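Local coordinates for ABC transporter, substrate binding protein (Agrobacterium tumefaciens, PDB 3C9H) that probably binds a solute in the periplasm and delivers it to an ABC transporter, and holds a magnesium ion together with citrate in the crystal, at residues S41-L46 against G236-D241; T48-G53 against T291-Q296; M68-I73 against A91-M96; T133-V138 against L297-V302; A174-E179 against S214-I219. All blocks are in the same frame, centred on the assembly; numbering follows the deposited sequence.

Contact 1. Residues S41-L46 against G236-D241; sequences SLDEPL and GSYAAD. With MG (magnesium ion), chain C; CIT (citric acid), chain D.
The start of helix 44-57, with the loop before it, faces the first turns of helix 236-245. The backbones stay well apart: the closest CA atoms, of Leu-46 and Asp-241, are 8.5 Å from each other. This is consistent with the ligand cleft of the periplasmic binding protein fold; Mg2+ and citrate, the latter probably from the crystallisation liquor, sit in it. Tyr-238 bridges the gap. Its CG lies anti to the carbonyl carbon (chi1 -70°), and the ring carries OH across to the loop. Asp-43 N donates to Tyr-238 OH over 3.2 Å in a nearly straight bond (164°). Tyr-238 OH in turn donates to citrate O2 at 2.5 Å, so two bonds fix it. Leu-42 CD1 lies at the ring edge, and Leu-46 CD2 packs obliquely 3.6 Å from Tyr-238 CD1. Leu-46 CD1 meets Asp-241 OD1 tip to tip. Asp-241 pairs mainly with Arg-245, through OD2. The carboxylate of Asp-43 is turned 48° from the tyrosine ring. Mg2+ is bound by Asp-43 OD1, Ser-41 O, a water and citrate O2 and O7. The metal would probably polarise O2, which Tyr-238 also holds. Ser-41 OG donates to citrate O1 at 2.9 Å.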
# COMPACT_ATOMS: atom_id res chain seq x y z
N SER A 41 0.51 2.36 7.85
CA SER A 41 0.35 0.99 7.41
C SER A 41 1.66 0.42 6.91
O SER A 41 1.69 -0.74 6.55
CB SER A 41 -0.73 0.87 6.35
OG SER A 41 -0.34 1.49 5.12
N LEU A 42 2.72 1.23 6.84
CA LEU A 42 4.02 0.79 6.37
C LEU A 42 4.61 -0.12 7.45
O LEU A 42 4.84 0.31 8.59
CB LEU A 42 4.94 1.97 6.03
CG LEU A 42 6.37 1.61 5.52
CD1 LEU A 42 6.37 0.77 4.24
CD2 LEU A 42 7.22 2.83 5.31
N ASP A 43 4.84 -1.38 7.09
CA ASP A 43 5.33 -2.37 8.07
C ASP A 43 6.57 -1.82 8.77
O ASP A 43 7.54 -1.37 8.11
CB ASP A 43 5.68 -3.70 7.39
CG ASP A 43 4.46 -4.44 6.86
OD1 ASP A 43 3.34 -3.89 6.83
OD2 ASP A 43 4.63 -5.61 6.47
N GLU A 44 6.55 -1.87 10.10
CA GLU A 44 7.55 -1.20 10.93
C GLU A 44 9.00 -1.48 10.57
O GLU A 44 9.79 -0.54 10.54
CB GLU A 44 7.28 -1.42 12.42
CG GLU A 44 8.17 -0.58 13.34
CD GLU A 44 9.47 -1.27 13.73
OE1 GLU A 44 9.66 -2.45 13.34
OE2 GLU A 44 10.27 -0.62 14.46
N PRO A 45 9.38 -2.74 10.30
CA PRO A 45 10.80 -2.95 9.96
C PRO A 45 11.25 -2.25 8.70
O PRO A 45 12.39 -1.81 8.64
CB PRO A 45 10.93 -4.48 9.87
CG PRO A 45 9.77 -5.00 10.68
CD PRO A 45 8.66 -4.03 10.38
N LEU A 46 10.36 -2.09 7.72
CA LEU A 46 10.69 -1.30 6.53
C LEU A 46 10.66 0.21 6.82
O LEU A 46 11.35 1.01 6.15
CB LEU A 46 9.71 -1.68 5.41
CG LEU A 46 10.16 -1.87 3.96
CD1 LEU A 46 11.53 -2.51 3.79
CD2 LEU A 46 9.05 -2.66 3.25
N GLY A 236 4.39 -5.13 -4.34
CA GLY A 236 5.66 -5.45 -5.00
C GLY A 236 6.86 -5.03 -4.18
O GLY A 236 7.88 -5.69 -4.21
N SER A 237 6.74 -3.93 -3.45
CA SER A 237 7.82 -3.43 -2.61
C SER A 237 8.14 -4.43 -1.51
O SER A 237 9.28 -4.77 -1.28
CB SER A 237 7.40 -2.08 -2.01
OG SER A 237 6.06 -2.15 -1.54
N TYR A 238 7.11 -4.92 -0.83
CA TYR A 238 7.26 -5.91 0.22
C TYR A 238 7.77 -7.22 -0.38
O TYR A 238 8.59 -7.89 0.24
CB TYR A 238 5.92 -6.16 0.89
CG TYR A 238 5.38 -5.02 1.75
CD1 TYR A 238 5.96 -3.75 1.77
CD2 TYR A 238 4.27 -5.22 2.54
CE1 TYR A 238 5.43 -2.71 2.56
CE2 TYR A 238 3.75 -4.22 3.33
CZ TYR A 238 4.34 -2.96 3.34
OH TYR A 238 3.79 -1.96 4.12
N ALA A 239 7.28 -7.57 -1.57
CA ALA A 239 7.69 -8.80 -2.21
C ALA A 239 9.19 -8.73 -2.52
O ALA A 239 9.91 -9.67 -2.25
CB ALA A 239 6.87 -9.05 -3.46
N ALA A 240 9.65 -7.60 -3.07
CA ALA A 240 11.08 -7.40 -3.34
C ALA A 240 11.91 -7.45 -2.05
O ALA A 240 13.01 -8.04 -2.05
CB ALA A 240 11.33 -6.10 -4.11
N ASP A 241 11.39 -6.90 -0.95
CA ASP A 241 12.06 -6.98 0.35
C ASP A 241 12.20 -8.40 0.83
O ASP A 241 13.29 -8.82 1.24
CB ASP A 241 11.28 -6.20 1.43
CG ASP A 241 12.01 -6.18 2.75
OD1 ASP A 241 13.13 -5.63 2.79
OD2 ASP A 241 11.48 -6.75 3.74
MG MG C . 1.24 -2.97 6.54
C1 CIT D . 0.35 -1.84 3.69
O1 CIT D . 0.49 -0.62 3.38
O2 CIT D . 1.33 -2.50 4.11
C2 CIT D . -0.98 -2.53 3.54
C3 CIT D . -1.29 -3.55 4.64
O7 CIT D . -1.05 -2.95 5.95
C4 CIT D . -2.74 -4.00 4.59
C5 CIT D . -3.71 -2.89 4.87
O3 CIT D . -4.73 -2.71 4.14
O4 CIT D . -3.48 -2.22 5.89
C6 CIT D . -0.41 -4.81 4.53
O5 CIT D . 0.37 -5.18 5.45
O6 CIT D . -0.43 -5.50 3.50
O HOH W 1 0.87 -3.17 8.78

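Contact 2. Residues T48-G53 against T291-Q296; sequences TPMIEG and TIMARQ
Two helices of the periplasmic binding protein fold, 44-57 and 287-296, pack here in a roughly antiparallel pair. The axes of their short segments come within 9.9 Å, and their N-to-C directions differ by 145°. Helix 44-57 is kinked here: Pro-49 has no N-H, and Met-50 N makes no helical bond to the preceding turn. Apolar contacts carry the packing. Ile-292 points at the other helix, with CG2 anti to its backbone N. Ile-292 CG2 meets Met-50 SD at 3.6 Å and Pro-49 CB at 3.9 Å. Met-50 is bent at chi2 (-60°) and chi3 (-73°), and it lies alongside Ile-292, the two running in contrary senses. The other branch of the isoleucine lies against Gly-53, where a CB would clash: Ile-292 CD1 is 4.4 Å from Gly-53 CA. The two methionines cross at about a right angle. Phe-284 of helix 274-285 touches both of them, and Leu-297 packs on Pro-49 and Met-50. One polar group joins at the margin of the contact. Gln-296, extended beyond CG, brings OE1 to 3.6 Å from Pro-49 CB, in a plain van der Waals contact. On the buried side Met-293 is extended beyond CG, and its CE touches Met-50 CE at 3.8 Å.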
# COMPACT_ATOMS: atom_id res chain seq x y z
N THR A 48 11.74 1.63 9.58
CA THR A 48 12.78 1.99 10.53
C THR A 48 13.84 2.91 9.95
O THR A 48 14.19 3.88 10.60
CB THR A 48 13.34 0.70 11.23
OG1 THR A 48 12.28 0.13 12.01
CG2 THR A 48 14.52 1.01 12.15
N PRO A 49 14.34 2.66 8.73
CA PRO A 49 15.30 3.58 8.09
C PRO A 49 14.75 5.02 7.85
O PRO A 49 15.51 6.00 7.92
CB PRO A 49 15.61 2.89 6.75
CG PRO A 49 15.41 1.44 7.02
CD PRO A 49 14.15 1.45 7.90
N MET A 50 13.46 5.13 7.59
CA MET A 50 12.83 6.46 7.48
C MET A 50 12.78 7.14 8.85
O MET A 50 13.13 8.33 8.97
CB MET A 50 11.44 6.38 6.86
CG MET A 50 11.42 5.93 5.41
SD MET A 50 12.31 6.95 4.20
CE MET A 50 11.17 8.33 4.13
N ILE A 51 12.38 6.38 9.86
CA ILE A 51 12.36 6.89 11.22
C ILE A 51 13.77 7.33 11.66
O ILE A 51 13.95 8.41 12.21
CB ILE A 51 11.74 5.87 12.19
CG1 ILE A 51 10.25 5.65 11.86
CG2 ILE A 51 11.86 6.34 13.62
CD1 ILE A 51 9.64 4.34 12.35
N GLU A 52 14.77 6.49 11.41
CA GLU A 52 16.15 6.82 11.77
C GLU A 52 16.63 8.07 11.05
O GLU A 52 17.27 8.93 11.65
CB GLU A 52 17.07 5.64 11.49
CG GLU A 52 16.84 4.49 12.48
CD GLU A 52 17.55 3.18 12.10
OE1 GLU A 52 18.08 3.07 10.96
OE2 GLU A 52 17.52 2.25 12.95
N GLY A 53 16.32 8.19 9.76
CA GLY A 53 16.72 9.37 8.97
C GLY A 53 16.10 10.65 9.51
O GLY A 53 16.78 11.67 9.68
N THR A 291 15.06 9.32 -1.28
CA THR A 291 16.21 8.49 -1.68
C THR A 291 16.34 7.23 -0.79
O THR A 291 16.69 6.16 -1.28
CB THR A 291 17.53 9.30 -1.71
OG1 THR A 291 17.39 10.40 -2.61
CG2 THR A 291 18.71 8.45 -2.20
N ILE A 292 16.05 7.37 0.50
CA ILE A 292 16.01 6.20 1.41
C ILE A 292 14.97 5.20 0.96
O ILE A 292 15.26 4.00 0.86
CB ILE A 292 15.76 6.60 2.89
CG1 ILE A 292 16.93 7.43 3.43
CG2 ILE A 292 15.53 5.34 3.75
CD1 ILE A 292 16.60 8.22 4.75
N MET A 293 13.76 5.66 0.66
CA MET A 293 12.71 4.78 0.08
C MET A 293 13.19 4.03 -1.19
O MET A 293 13.16 2.79 -1.27
CB MET A 293 11.52 5.62 -0.37
CG MET A 293 10.50 6.01 0.66
SD MET A 293 9.32 7.17 -0.15
CE MET A 293 8.65 7.95 1.31
N ALA A 294 13.63 4.80 -2.17
CA ALA A 294 14.05 4.26 -3.45
C ALA A 294 15.24 3.31 -3.33
O ALA A 294 15.27 2.26 -3.98
CB ALA A 294 14.39 5.38 -4.40
N ARG A 295 16.23 3.69 -2.53
CA ARG A 295 17.51 2.99 -2.51
C ARG A 295 17.61 1.95 -1.42
O ARG A 295 18.42 1.01 -1.55
CB ARG A 295 18.66 3.98 -2.36
CG ARG A 295 18.62 5.09 -3.36
CD ARG A 295 19.44 4.86 -4.63
NE ARG A 295 19.70 6.15 -5.28
CZ ARG A 295 18.81 6.86 -5.98
NH1 ARG A 295 17.57 6.40 -6.20
NH2 ARG A 295 19.17 8.04 -6.50
N GLN A 296 16.83 2.11 -0.36
CA GLN A 296 16.90 1.18 0.77
C GLN A 296 15.69 0.28 0.89
O GLN A 296 15.86 -0.91 1.18
CB GLN A 296 17.14 1.92 2.08
CG GLN A 296 18.55 2.46 2.19
CD GLN A 296 18.83 3.15 3.52
OE1 GLN A 296 18.51 2.64 4.59
NE2 GLN A 296 19.46 4.32 3.45

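Contact 3. Residues M68-I73 against A91-M96; sequences MLTGEI and AFSSAM. With CIT (citric acid), chain D.
Thr-70 CB and Ala-95 CB are only 3.4 Å apart, closer than usual for two carbons. The squeeze occurs where the N terminus of helix 70-82 meets the turn after strand 90-93. Thr-70 is the first residue of its helix, after Leu-69 at the N-cap. Thr-70 CG2 is anti to the carbonyl carbon and touches Ser-93 OG at 3.2 Å. The same methyl meets Ser-94 OG. Thr-70 OG1 takes the crowded position between the backbone N and the carbonyl carbon (chi1 52°). From there Thr-70 OG1 donates to citrate O3 at 2.7 Å. Thr-70 N donates to citrate O4 of the same carboxylate, also at 2.7 Å, so one residue grips both oxygens. The helix N terminus would favour this negative charge. Ser-94 OG donates to citrate O1 at 2.8 Å. The citrate probably came from the crystallisation liquor, but its place is consistent with the solute cleft of this family.

Ser-93 OG is anti to its own N (chi1 178°) and accepts from Ala-95 N, forming an ST turn. Ala-95 is the centre of an inverse gamma turn. A water joins Ser-93 OG to Thr-70 O; it donates to Thr-70 O. One turn along the helix, Ile-73 CD1 lies 3.5 Å from Phe-92 O and also touches Ser-93 CB. Ile-73 CG2 reaches Ala-91 CB. Strand 90-93 runs between strands 35-40 and 258-268, and helix 70-82 packs beside its end. Phe-92 points away from that helix and meets Phe-284 of helix 274-285 edge-to-face.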
# COMPACT_ATOMS: atom_id res chain seq x y z
N MET A 68 -0.49 -0.23 11.78
CA MET A 68 -1.84 -0.71 11.81
C MET A 68 -2.43 -0.86 10.41
O MET A 68 -1.91 -0.29 9.43
CB MET A 68 -2.71 0.21 12.70
CG MET A 68 -3.10 1.55 12.15
SD MET A 68 -3.91 2.73 13.32
CE MET A 68 -2.51 3.12 14.32
N LEU A 69 -3.51 -1.61 10.31
CA LEU A 69 -4.23 -1.78 9.03
C LEU A 69 -4.81 -0.46 8.54
O LEU A 69 -5.20 0.39 9.35
CB LEU A 69 -5.32 -2.83 9.15
CG LEU A 69 -4.91 -4.29 9.34
CD1 LEU A 69 -6.15 -5.14 9.68
CD2 LEU A 69 -4.20 -4.85 8.09
N THR A 70 -4.89 -0.30 7.22
CA THR A 70 -5.36 0.95 6.60
C THR A 70 -6.77 1.35 7.09
O THR A 70 -7.05 2.50 7.37
CB THR A 70 -5.31 0.81 5.05
OG1 THR A 70 -6.00 -0.38 4.64
CG2 THR A 70 -3.86 0.79 4.52
N GLY A 71 -7.64 0.36 7.21
CA GLY A 71 -9.03 0.59 7.68
C GLY A 71 -9.09 1.07 9.11
O GLY A 71 -10.01 1.80 9.49
N GLU A 72 -8.12 0.67 9.91
CA GLU A 72 -8.00 1.09 11.28
C GLU A 72 -7.45 2.50 11.42
O GLU A 72 -7.87 3.25 12.33
CB GLU A 72 -7.13 0.09 12.06
CG GLU A 72 -6.95 0.42 13.53
CD GLU A 72 -8.25 0.63 14.32
OE1 GLU A 72 -9.33 0.15 13.91
OE2 GLU A 72 -8.15 1.27 15.39
N ILE A 73 -6.53 2.87 10.54
CA ILE A 73 -6.05 4.26 10.49
C ILE A 73 -7.25 5.16 10.30
O ILE A 73 -7.44 6.09 11.06
CB ILE A 73 -5.03 4.51 9.37
CG1 ILE A 73 -3.74 3.71 9.63
CG2 ILE A 73 -4.72 6.00 9.26
CD1 ILE A 73 -2.75 3.67 8.42
N ALA A 91 -0.68 10.63 9.36
CA ALA A 91 -1.35 9.44 8.93
C ALA A 91 -0.76 9.06 7.59
O ALA A 91 -0.73 9.89 6.67
CB ALA A 91 -2.86 9.66 8.80
N PHE A 92 -0.32 7.83 7.47
CA PHE A 92 0.36 7.36 6.26
C PHE A 92 -0.21 6.01 5.85
O PHE A 92 -0.04 5.00 6.57
CB PHE A 92 1.86 7.28 6.56
CG PHE A 92 2.73 6.98 5.35
CD1 PHE A 92 2.68 7.78 4.23
CD2 PHE A 92 3.67 5.94 5.38
CE1 PHE A 92 3.48 7.53 3.13
CE2 PHE A 92 4.48 5.70 4.29
CZ PHE A 92 4.37 6.51 3.16
N SER A 93 -0.90 5.97 4.70
CA SER A 93 -1.72 4.83 4.32
C SER A 93 -1.72 4.56 2.83
O SER A 93 -1.77 5.49 2.01
CB SER A 93 -3.16 5.09 4.76
OG SER A 93 -4.01 4.03 4.39
N SER A 94 -1.71 3.27 2.51
CA SER A 94 -1.82 2.78 1.17
C SER A 94 -3.28 2.70 0.72
O SER A 94 -3.55 2.45 -0.46
CB SER A 94 -1.15 1.42 1.05
OG SER A 94 -1.62 0.54 2.05
N ALA A 95 -4.22 2.92 1.64
CA ALA A 95 -5.64 2.97 1.28
C ALA A 95 -5.99 4.40 0.79
O ALA A 95 -6.52 5.23 1.52
CB ALA A 95 -6.55 2.47 2.39
N MET A 96 -5.68 4.65 -0.48
CA MET A 96 -5.65 5.99 -1.04
C MET A 96 -7.02 6.64 -0.90
O MET A 96 -7.15 7.81 -0.55
CB MET A 96 -5.28 5.96 -2.52
CG MET A 96 -3.91 5.35 -2.91
SD MET A 96 -3.54 5.35 -4.68
CE MET A 96 -3.37 7.10 -4.97
C1 CIT D . 0.35 -1.84 3.69
O1 CIT D . 0.49 -0.62 3.38
O2 CIT D . 1.33 -2.50 4.11
C2 CIT D . -0.98 -2.53 3.54
C3 CIT D . -1.29 -3.55 4.64
O7 CIT D . -1.05 -2.95 5.95
C4 CIT D . -2.74 -4.00 4.59
C5 CIT D . -3.71 -2.89 4.87
O3 CIT D . -4.73 -2.71 4.14
O4 CIT D . -3.48 -2.22 5.89
C6 CIT D . -0.41 -4.81 4.53
O5 CIT D . 0.37 -5.18 5.45
O6 CIT D . -0.43 -5.50 3.50
O HOH W 2 -6.39 4.49 5.56

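Contact 4. Residues T133-V138 against L297-V302; sequences TFEPAV and LQIPAV
In this periplasmic binding protein fold, the loop after helix 287-296 packs against the start of strand 135-142 and the two residues before it. Glu-135 can be followed outward. Its CB leads to CG, anti to the carbonyl carbon (chi1 -69°). Glu-135 CG lies 4.2 Å from Pro-300 CD, and the two side chains cross at about a right angle. CG also lies near Ile-299 CG2, which is next touched by CD. At the tip, Glu-135 OE2 is 3.6 Å from Ile-299 CG2. Glu-135 OE2 accepts from Thr-133 OG1 through its anti lone pair, over 2.7 Å, and forms a salt bridge with Arg-263. The other oxygen, OE1, is hydrogen-bonded to Ser-237 OG. Both ends of the buried carboxylate thus have partners, and the arginine would help keep it charged.

The methyl Ile-299 CG2 is tightly held. Ile-299 CG2 lies 3.4 Å from Thr-133 CG2, closer than usual for two carbons, and Thr-133 CB is almost as near. One backbone bond joins the segments. Phe-134 N donates to Pro-300 O at 3.0 Å, but the bond is bent (131° at the hydrogen) and the donor stands above the carbonyl plane. The Phe-134 ring leads away, toward Met-315 of helix 312-319. Val-302 points at segment 133-138, and Val-302 CG2 meets Thr-133 O at 3.4 Å. The Pro-300 ring lies against Phe-134 O, a buried oxygen without a polar partner, and Pro-300 CG comes within 3.2 Å of that oxygen.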
# COMPACT_ATOMS: atom_id res chain seq x y z
N THR A 133 4.74 7.54 -2.76
CA THR A 133 5.40 6.35 -3.28
C THR A 133 4.68 5.94 -4.56
O THR A 133 3.62 6.46 -4.89
CB THR A 133 5.29 5.17 -2.29
OG1 THR A 133 3.92 4.71 -2.22
CG2 THR A 133 5.80 5.56 -0.88
N PHE A 134 5.25 4.96 -5.26
CA PHE A 134 4.67 4.44 -6.51
C PHE A 134 4.92 2.91 -6.49
O PHE A 134 6.00 2.45 -6.84
CB PHE A 134 5.40 5.16 -7.67
CG PHE A 134 4.72 5.07 -9.01
CD1 PHE A 134 3.62 5.87 -9.31
CD2 PHE A 134 5.23 4.23 -9.99
CE1 PHE A 134 3.00 5.80 -10.58
CE2 PHE A 134 4.62 4.15 -11.25
CZ PHE A 134 3.51 4.94 -11.54
N GLU A 135 3.93 2.15 -6.01
CA GLU A 135 4.10 0.70 -5.68
C GLU A 135 3.09 -0.21 -6.41
O GLU A 135 1.90 0.00 -6.30
CB GLU A 135 3.95 0.50 -4.16
CG GLU A 135 5.12 1.10 -3.37
CD GLU A 135 4.83 1.12 -1.88
OE1 GLU A 135 4.87 0.03 -1.26
OE2 GLU A 135 4.51 2.20 -1.34
N PRO A 136 3.58 -1.21 -7.17
CA PRO A 136 2.68 -2.07 -7.95
C PRO A 136 2.12 -3.26 -7.17
O PRO A 136 2.73 -3.71 -6.19
CB PRO A 136 3.57 -2.57 -9.07
CG PRO A 136 4.93 -2.72 -8.41
CD PRO A 136 4.99 -1.52 -7.44
N ALA A 137 0.94 -3.71 -7.59
CA ALA A 137 0.31 -4.96 -7.13
C ALA A 137 0.73 -6.06 -8.08
O ALA A 137 0.39 -6.03 -9.30
CB ALA A 137 -1.16 -4.83 -7.15
N VAL A 138 1.42 -7.06 -7.53
CA VAL A 138 2.14 -8.05 -8.34
C VAL A 138 1.73 -9.48 -7.99
O VAL A 138 1.09 -9.73 -6.96
CB VAL A 138 3.66 -7.92 -8.14
CG1 VAL A 138 4.12 -6.50 -8.45
CG2 VAL A 138 4.08 -8.36 -6.70
N LEU A 297 14.49 0.81 0.66
CA LEU A 297 13.26 0.07 0.97
C LEU A 297 12.58 -0.54 -0.25
O LEU A 297 11.50 -1.11 -0.12
CB LEU A 297 12.26 0.99 1.71
CG LEU A 297 12.78 1.95 2.80
CD1 LEU A 297 11.62 2.69 3.46
CD2 LEU A 297 13.62 1.21 3.82
N GLN A 298 13.18 -0.40 -1.43
CA GLN A 298 12.54 -0.90 -2.66
C GLN A 298 11.14 -0.31 -2.85
O GLN A 298 10.26 -0.96 -3.39
CB GLN A 298 12.45 -2.44 -2.63
CG GLN A 298 13.78 -3.15 -2.61
CD GLN A 298 14.28 -3.38 -4.01
OE1 GLN A 298 14.25 -2.48 -4.86
NE2 GLN A 298 14.74 -4.59 -4.27
N ILE A 299 10.96 0.94 -2.40
CA ILE A 299 9.71 1.65 -2.57
C ILE A 299 9.98 2.80 -3.56
O ILE A 299 10.73 3.74 -3.23
CB ILE A 299 9.21 2.19 -1.25
CG1 ILE A 299 8.90 1.02 -0.30
CG2 ILE A 299 7.99 3.10 -1.50
CD1 ILE A 299 8.45 1.46 1.09
N PRO A 300 9.47 2.68 -4.79
CA PRO A 300 9.79 3.72 -5.77
C PRO A 300 9.28 5.13 -5.40
O PRO A 300 8.16 5.29 -4.89
CB PRO A 300 9.17 3.18 -7.06
CG PRO A 300 9.12 1.66 -6.84
CD PRO A 300 8.73 1.57 -5.41
N ALA A 301 10.15 6.10 -5.64
CA ALA A 301 9.96 7.50 -5.24
C ALA A 301 9.09 8.28 -6.23
O ALA A 301 9.05 7.97 -7.43
CB ALA A 301 11.34 8.19 -5.09
N VAL A 302 8.40 9.28 -5.71
CA VAL A 302 7.60 10.23 -6.48
C VAL A 302 8.32 11.61 -6.64
O VAL A 302 7.98 12.37 -7.54
CB VAL A 302 6.21 10.40 -5.81
CG1 VAL A 302 5.42 11.57 -6.39
CG2 VAL A 302 5.41 9.12 -5.95

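Contact 5. Residues A174-E179 against S214-I219; sequences ATYDIE and STSSAI. With CIT (citric acid), chain D.
Citrate O6 is held by two donors, one from each segment. Tyr-176 OH donates to citrate O6 at 2.5 Å. Ser-216 N donates to citrate O6 at 2.9 Å, in a nearly straight bond (165°). O6 lies at the edge of the tyrosine ring, near its plane. Thr-215 CB touches the other oxygen of this carboxylate, citrate O5, at 3.4 Å. The next shell sets the tyrosine. Ser-216 OG donates to Tyr-176 OH at 2.7 Å, so the hydroxyl accepts one bond and gives another. Ser-216 OG is itself hydrogen-bonded to Leu-235 N. Ser-214 O also sits at the ring edge, 3.6 Å from Tyr-176 CE2. Thr-215 is the N-cap of helix 216-224. Its OG1, in the crowded position (chi1 69°), accepts from Ala-218 N. Farther out, Ile-219 packs the helix on the strand. Ile-219 CD1 lies 3.5 Å from Thr-175 O, and its CG1 and CG2 both meet Ala-174 CB. Beyond the strand, Asp-177 OD1 accepts from Glu-179 N in an Asx turn. A carboxylate at the N terminus of a helix, where Ser-216 N-H and the helix dipole would favour it, is consistent with the ligand cleft of a periplasmic binding protein.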
# COMPACT_ATOMS: atom_id res chain seq x y z
N ALA A 174 -3.35 -17.49 -2.56
CA ALA A 174 -3.77 -16.48 -1.59
C ALA A 174 -3.86 -15.07 -2.20
O ALA A 174 -3.18 -14.76 -3.18
CB ALA A 174 -2.83 -16.47 -0.40
N THR A 175 -4.71 -14.25 -1.59
CA THR A 175 -4.87 -12.85 -1.96
C THR A 175 -5.36 -12.04 -0.74
O THR A 175 -5.58 -12.59 0.36
CB THR A 175 -5.82 -12.69 -3.16
OG1 THR A 175 -5.70 -11.36 -3.69
CG2 THR A 175 -7.29 -12.97 -2.76
N TYR A 176 -5.47 -10.73 -0.92
CA TYR A 176 -5.98 -9.86 0.13
C TYR A 176 -7.46 -10.15 0.38
O TYR A 176 -8.23 -10.32 -0.55
CB TYR A 176 -5.88 -8.39 -0.26
CG TYR A 176 -4.57 -7.72 0.07
CD1 TYR A 176 -3.72 -7.25 -0.93
CD2 TYR A 176 -4.19 -7.53 1.39
CE1 TYR A 176 -2.52 -6.59 -0.60
CE2 TYR A 176 -3.02 -6.87 1.71
CZ TYR A 176 -2.20 -6.40 0.72
OH TYR A 176 -1.05 -5.75 1.07
N ASP A 177 -7.80 -10.20 1.65
CA ASP A 177 -9.17 -10.09 2.09
C ASP A 177 -9.56 -8.63 1.99
O ASP A 177 -9.18 -7.81 2.82
CB ASP A 177 -9.26 -10.56 3.53
CG ASP A 177 -10.69 -10.55 4.05
OD1 ASP A 177 -11.59 -9.96 3.42
OD2 ASP A 177 -10.89 -11.17 5.10
N ILE A 178 -10.32 -8.32 0.96
CA ILE A 178 -10.68 -6.94 0.68
C ILE A 178 -11.61 -6.35 1.73
O ILE A 178 -11.74 -5.13 1.82
CB ILE A 178 -11.20 -6.72 -0.74
CG1 ILE A 178 -12.65 -7.22 -0.93
CG2 ILE A 178 -10.26 -7.35 -1.76
CD1 ILE A 178 -13.29 -6.74 -2.21
N GLU A 179 -12.24 -7.20 2.52
CA GLU A 179 -13.07 -6.74 3.63
C GLU A 179 -12.23 -6.23 4.77
O GLU A 179 -12.67 -5.37 5.52
CB GLU A 179 -13.99 -7.85 4.14
CG GLU A 179 -15.19 -8.10 3.25
CD GLU A 179 -16.24 -8.97 3.93
OE1 GLU A 179 -15.86 -9.88 4.70
OE2 GLU A 179 -17.45 -8.75 3.67
N SER A 214 -5.25 -10.24 5.58
CA SER A 214 -5.28 -8.80 5.73
C SER A 214 -3.95 -8.14 5.36
O SER A 214 -3.90 -6.94 5.18
CB SER A 214 -5.70 -8.43 7.16
OG SER A 214 -4.68 -8.77 8.11
N THR A 215 -2.85 -8.92 5.25
CA THR A 215 -1.55 -8.34 5.00
C THR A 215 -0.76 -9.07 3.90
O THR A 215 -0.89 -10.27 3.72
CB THR A 215 -0.75 -8.29 6.31
OG1 THR A 215 -0.40 -9.63 6.71
CG2 THR A 215 -1.58 -7.56 7.45
N SER A 216 0.07 -8.32 3.16
CA SER A 216 0.98 -8.92 2.20
C SER A 216 1.97 -9.79 2.92
O SER A 216 2.29 -10.88 2.44
CB SER A 216 1.73 -7.87 1.38
OG SER A 216 0.96 -7.41 0.28
N SER A 217 2.43 -9.34 4.09
CA SER A 217 3.45 -10.09 4.83
C SER A 217 2.99 -11.51 5.18
O SER A 217 3.78 -12.45 5.08
CB SER A 217 3.89 -9.36 6.08
OG SER A 217 2.77 -9.13 6.90
N ALA A 218 1.72 -11.68 5.59
CA ALA A 218 1.17 -13.02 5.89
C ALA A 218 1.23 -13.94 4.66
O ALA A 218 1.53 -15.13 4.74
CB ALA A 218 -0.28 -12.93 6.42
N ILE A 219 0.91 -13.37 3.51
CA ILE A 219 0.92 -14.15 2.27
C ILE A 219 2.37 -14.45 1.89
O ILE A 219 2.70 -15.58 1.60
CB ILE A 219 0.17 -13.42 1.16
CG1 ILE A 219 -1.33 -13.30 1.50
CG2 ILE A 219 0.42 -14.14 -0.19
CD1 ILE A 219 -2.11 -12.34 0.57
C1 CIT D . 0.35 -1.84 3.69
O1 CIT D . 0.49 -0.62 3.38
O2 CIT D . 1.33 -2.50 4.11
C2 CIT D . -0.98 -2.53 3.54
C3 CIT D . -1.29 -3.55 4.64
O7 CIT D . -1.05 -2.95 5.95
C4 CIT D . -2.74 -4.00 4.59
C5 CIT D . -3.71 -2.89 4.87
O3 CIT D . -4.73 -2.71 4.14
O4 CIT D . -3.48 -2.22 5.89
C6 CIT D . -0.41 -4.81 4.53
O5 CIT D . 0.37 -5.18 5.45
O6 CIT D . -0.43 -5.50 3.50

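From the N terminus, 41-46 opens contact 1 and 48-53 opens contact 2, the first at the start of helix 44-57, the second within it. Contact 3 closes first, over a short loop from 68-73 to 91-96, and it lies within the spans of contacts 1 and 2. Next 133-138 opens contact 4. Contact 5 opens and closes within its span, and so also within those of contacts 1 and 2. Then 236-241 closes contact 1, 291-296 contact 2 and 297-302 contact 4; these three long loops cross one another. Contacts 1, 3 and 5 meet around the citrate and join what are probably the two sides of the cleft. Contacts 2 and 4 tie the late helix and its following loop to the early helix and strand 135-142.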